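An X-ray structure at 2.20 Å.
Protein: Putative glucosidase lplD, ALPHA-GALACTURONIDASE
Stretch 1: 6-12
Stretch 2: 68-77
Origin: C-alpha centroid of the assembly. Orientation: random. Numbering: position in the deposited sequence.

Stretch 1 6-12: IKIAYIG
Stretch 2 (68-77) TLKKALSAAD

The most unusual feature of this contact is a lysine that serves the end of a helix: the ammonium of Lys7, on a strand, donates hydrogen bonds to two backbone carbonyls of the other stretch. Lys7 NZ lies 2.5 Å from Ser74 O, a very short bond, and 3.0 Å from Ala72 O. Carbonyls near a helix C-terminus lack the amide partners of a further turn, and a long cationic side chain can supply donors. Lys7 starts sideways to the other stretch, but its end comes nearer, with chi1 155° (t), chi2 112°, chi3 -178° (t) and chi4 -93°. On the way its aliphatic part covers Ala76, with Lys7 CG 3.5 Å from Ala76 CA.

Residues 6-11 form an extended strand, phi running from -72° at Ile6 to -127° at Lys7 and psi from 109° at Tyr10 to 147° at Ile6. Gly12 follows; its phi/psi of 103/27 would jam a CB against the preceding carbonyl O. Thr68 (-140/158, chi1 p) is the N-cap of helix 69-73, where phi runs from -53° at Lys70 to -81° at Leu73 and psi from -32° at Leu73 to -49° at Leu69. Leu73 N bonds to Leu69 O at 2.8 Å. Ser74 (-56/129) and Ala75 (64/16) are the centre of a type II turn from Leu73 to Ala76 (-74/139), closed by Ala76 N to Leu73 O at 2.8 Å.

Strand and helix run at 150°, roughly antiparallel, their axes approaching to 8.0 Å. Lys7 CA is 5.0 Å from Ala76 CA. Ala9 CA is 5.2 Å from Ala72 CA, a pair that alanine suits, and Ala76 lets the aliphatic part of Lys7 pass close by. Ile11 and Leu69 span the wider 7.8 Å between Ile11 CA and Leu69 CA.

Beyond the turn, Asp77 (-93/-33, chi1 -57° (m), chi2 -63°) grips the backbone of Lys7 twice. Asp77 N donates to Lys7 O, and Lys7 N to Asp77 OD2, each at 2.7 Å. Aspartate suits this place because its short carboxylate can accept the strand amide; the other bond is backbone to backbone.

Alternation turns Ala9 and Ile11 toward the helix, Ile8 and Tyr10 away. Ala9 CB sits 3.9 Å from Ala76 CB, 4.1 Å from Leu73 CD2 and 4.3 Å from Ala72 CB. Ile11 (m, t) extends CD1 to 3.7 Å from Leu69 CD2 and 4.2 Å from Leu73 CD2. Leu69 (chi1 -96°, chi2 t) and Leu73 (m, t) bring their ends nearer the strand, the CD2 methyl of each making the contact. Between the stretches 451 Å², both sides summed, is buried.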

# COMPACT_ATOMS: atom_id res chain seq x y z
N ILE A 6 33.19 5.03 -24.53
CA ILE A 6 32.33 4.31 -23.61
C ILE A 6 33.13 3.20 -22.97
O ILE A 6 34.00 2.62 -23.62
CB ILE A 6 31.13 3.69 -24.35
CG1 ILE A 6 30.29 4.79 -24.98
CG2 ILE A 6 30.32 2.80 -23.41
CD1 ILE A 6 29.98 5.91 -24.01
N LYS A 7 32.83 2.89 -21.72
CA LYS A 7 33.54 1.81 -21.05
C LYS A 7 32.61 0.77 -20.44
O LYS A 7 31.76 1.08 -19.61
CB LYS A 7 34.50 2.37 -20.00
CG LYS A 7 34.82 1.39 -18.90
CD LYS A 7 36.26 0.93 -18.94
CE LYS A 7 36.54 -0.10 -17.86
NZ LYS A 7 37.05 0.46 -16.57
N ILE A 8 32.79 -0.47 -20.88
CA ILE A 8 32.00 -1.58 -20.41
C ILE A 8 32.86 -2.49 -19.54
O ILE A 8 33.95 -2.92 -19.94
CB ILE A 8 31.46 -2.38 -21.60
CG1 ILE A 8 30.53 -1.51 -22.46
CG2 ILE A 8 30.72 -3.63 -21.12
CD1 ILE A 8 30.15 -2.18 -23.80
N ALA A 9 32.40 -2.76 -18.33
CA ALA A 9 33.04 -3.75 -17.49
C ALA A 9 32.28 -5.05 -17.70
O ALA A 9 31.05 -5.07 -17.66
CB ALA A 9 33.01 -3.34 -16.05
N TYR A 10 33.00 -6.13 -17.95
CA TYR A 10 32.35 -7.41 -18.17
C TYR A 10 32.77 -8.42 -17.12
O TYR A 10 33.90 -8.89 -17.14
CB TYR A 10 32.68 -7.96 -19.55
CG TYR A 10 31.68 -8.99 -19.96
CD1 TYR A 10 30.77 -8.72 -20.95
CD2 TYR A 10 31.59 -10.20 -19.30
CE1 TYR A 10 29.82 -9.64 -21.32
CE2 TYR A 10 30.64 -11.13 -19.66
CZ TYR A 10 29.75 -10.83 -20.67
OH TYR A 10 28.80 -11.74 -21.04
N ILE A 11 31.85 -8.76 -16.21
CA ILE A 11 32.10 -9.75 -15.17
C ILE A 11 31.63 -11.13 -15.62
O ILE A 11 30.43 -11.36 -15.85
CB ILE A 11 31.43 -9.35 -13.85
CG1 ILE A 11 31.87 -7.95 -13.45
CG2 ILE A 11 31.75 -10.37 -12.77
CD1 ILE A 11 31.10 -7.36 -12.30
N GLY A 12 32.58 -12.04 -15.76
CA GLY A 12 32.36 -13.34 -16.37
C GLY A 12 32.94 -13.25 -17.76
O GLY A 12 32.51 -13.97 -18.68
N THR A 68 41.46 -7.91 -11.74
CA THR A 68 40.61 -7.70 -10.58
C THR A 68 39.33 -6.92 -10.91
O THR A 68 39.28 -6.20 -11.91
CB THR A 68 41.36 -6.93 -9.48
OG1 THR A 68 41.69 -5.64 -9.97
CG2 THR A 68 42.65 -7.67 -9.08
N LEU A 69 38.31 -7.08 -10.06
CA LEU A 69 37.04 -6.40 -10.17
C LEU A 69 37.22 -4.89 -10.20
O LEU A 69 36.65 -4.19 -11.05
CB LEU A 69 36.16 -6.74 -8.97
CG LEU A 69 35.09 -7.83 -8.98
CD1 LEU A 69 34.43 -7.91 -7.60
CD2 LEU A 69 34.04 -7.57 -10.06
N LYS A 70 38.00 -4.39 -9.24
CA LYS A 70 38.23 -2.96 -9.12
C LYS A 70 38.71 -2.36 -10.44
O LYS A 70 38.26 -1.30 -10.83
CB LYS A 70 39.26 -2.68 -8.03
CG LYS A 70 39.82 -1.27 -8.06
CD LYS A 70 40.76 -1.05 -6.89
CE LYS A 70 40.97 0.43 -6.60
NZ LYS A 70 41.93 0.59 -5.46
N LYS A 71 39.64 -3.02 -11.10
CA LYS A 71 40.16 -2.51 -12.36
C LYS A 71 39.11 -2.57 -13.47
O LYS A 71 39.00 -1.65 -14.26
CB LYS A 71 41.40 -3.30 -12.76
CG LYS A 71 42.64 -2.44 -13.01
CD LYS A 71 43.92 -3.20 -12.64
CE LYS A 71 43.77 -4.70 -12.91
NZ LYS A 71 44.86 -5.52 -12.28
N ALA A 72 38.33 -3.65 -13.52
CA ALA A 72 37.23 -3.74 -14.46
C ALA A 72 36.24 -2.59 -14.27
O ALA A 72 35.82 -1.96 -15.23
CB ALA A 72 36.52 -5.08 -14.33
N LEU A 73 35.91 -2.30 -13.01
CA LEU A 73 34.81 -1.40 -12.70
C LEU A 73 35.17 0.09 -12.80
O LEU A 73 34.33 0.91 -13.15
CB LEU A 73 34.23 -1.71 -11.31
CG LEU A 73 33.58 -3.10 -11.10
CD1 LEU A 73 33.17 -3.26 -9.66
CD2 LEU A 73 32.37 -3.34 -12.01
N SER A 74 36.41 0.43 -12.50
CA SER A 74 36.75 1.84 -12.40
C SER A 74 36.39 2.56 -13.69
O SER A 74 36.75 2.12 -14.78
CB SER A 74 38.23 2.02 -12.04
OG SER A 74 39.03 1.90 -13.21
N ALA A 75 35.65 3.66 -13.55
CA ALA A 75 35.20 4.46 -14.70
C ALA A 75 34.25 3.72 -15.64
O ALA A 75 34.06 4.16 -16.77
CB ALA A 75 36.41 5.00 -15.47
N ALA A 76 33.66 2.62 -15.22
CA ALA A 76 32.77 1.87 -16.11
C ALA A 76 31.42 2.58 -16.29
O ALA A 76 30.87 3.10 -15.34
CB ALA A 76 32.57 0.46 -15.59
N ASP A 77 30.90 2.59 -17.52
CA ASP A 77 29.57 3.17 -17.79
C ASP A 77 28.51 2.08 -17.72
O ASP A 77 27.36 2.32 -17.32
CB ASP A 77 29.54 3.81 -19.19
CG ASP A 77 30.60 4.88 -19.37
OD1 ASP A 77 30.53 5.89 -18.65
OD2 ASP A 77 31.50 4.71 -20.21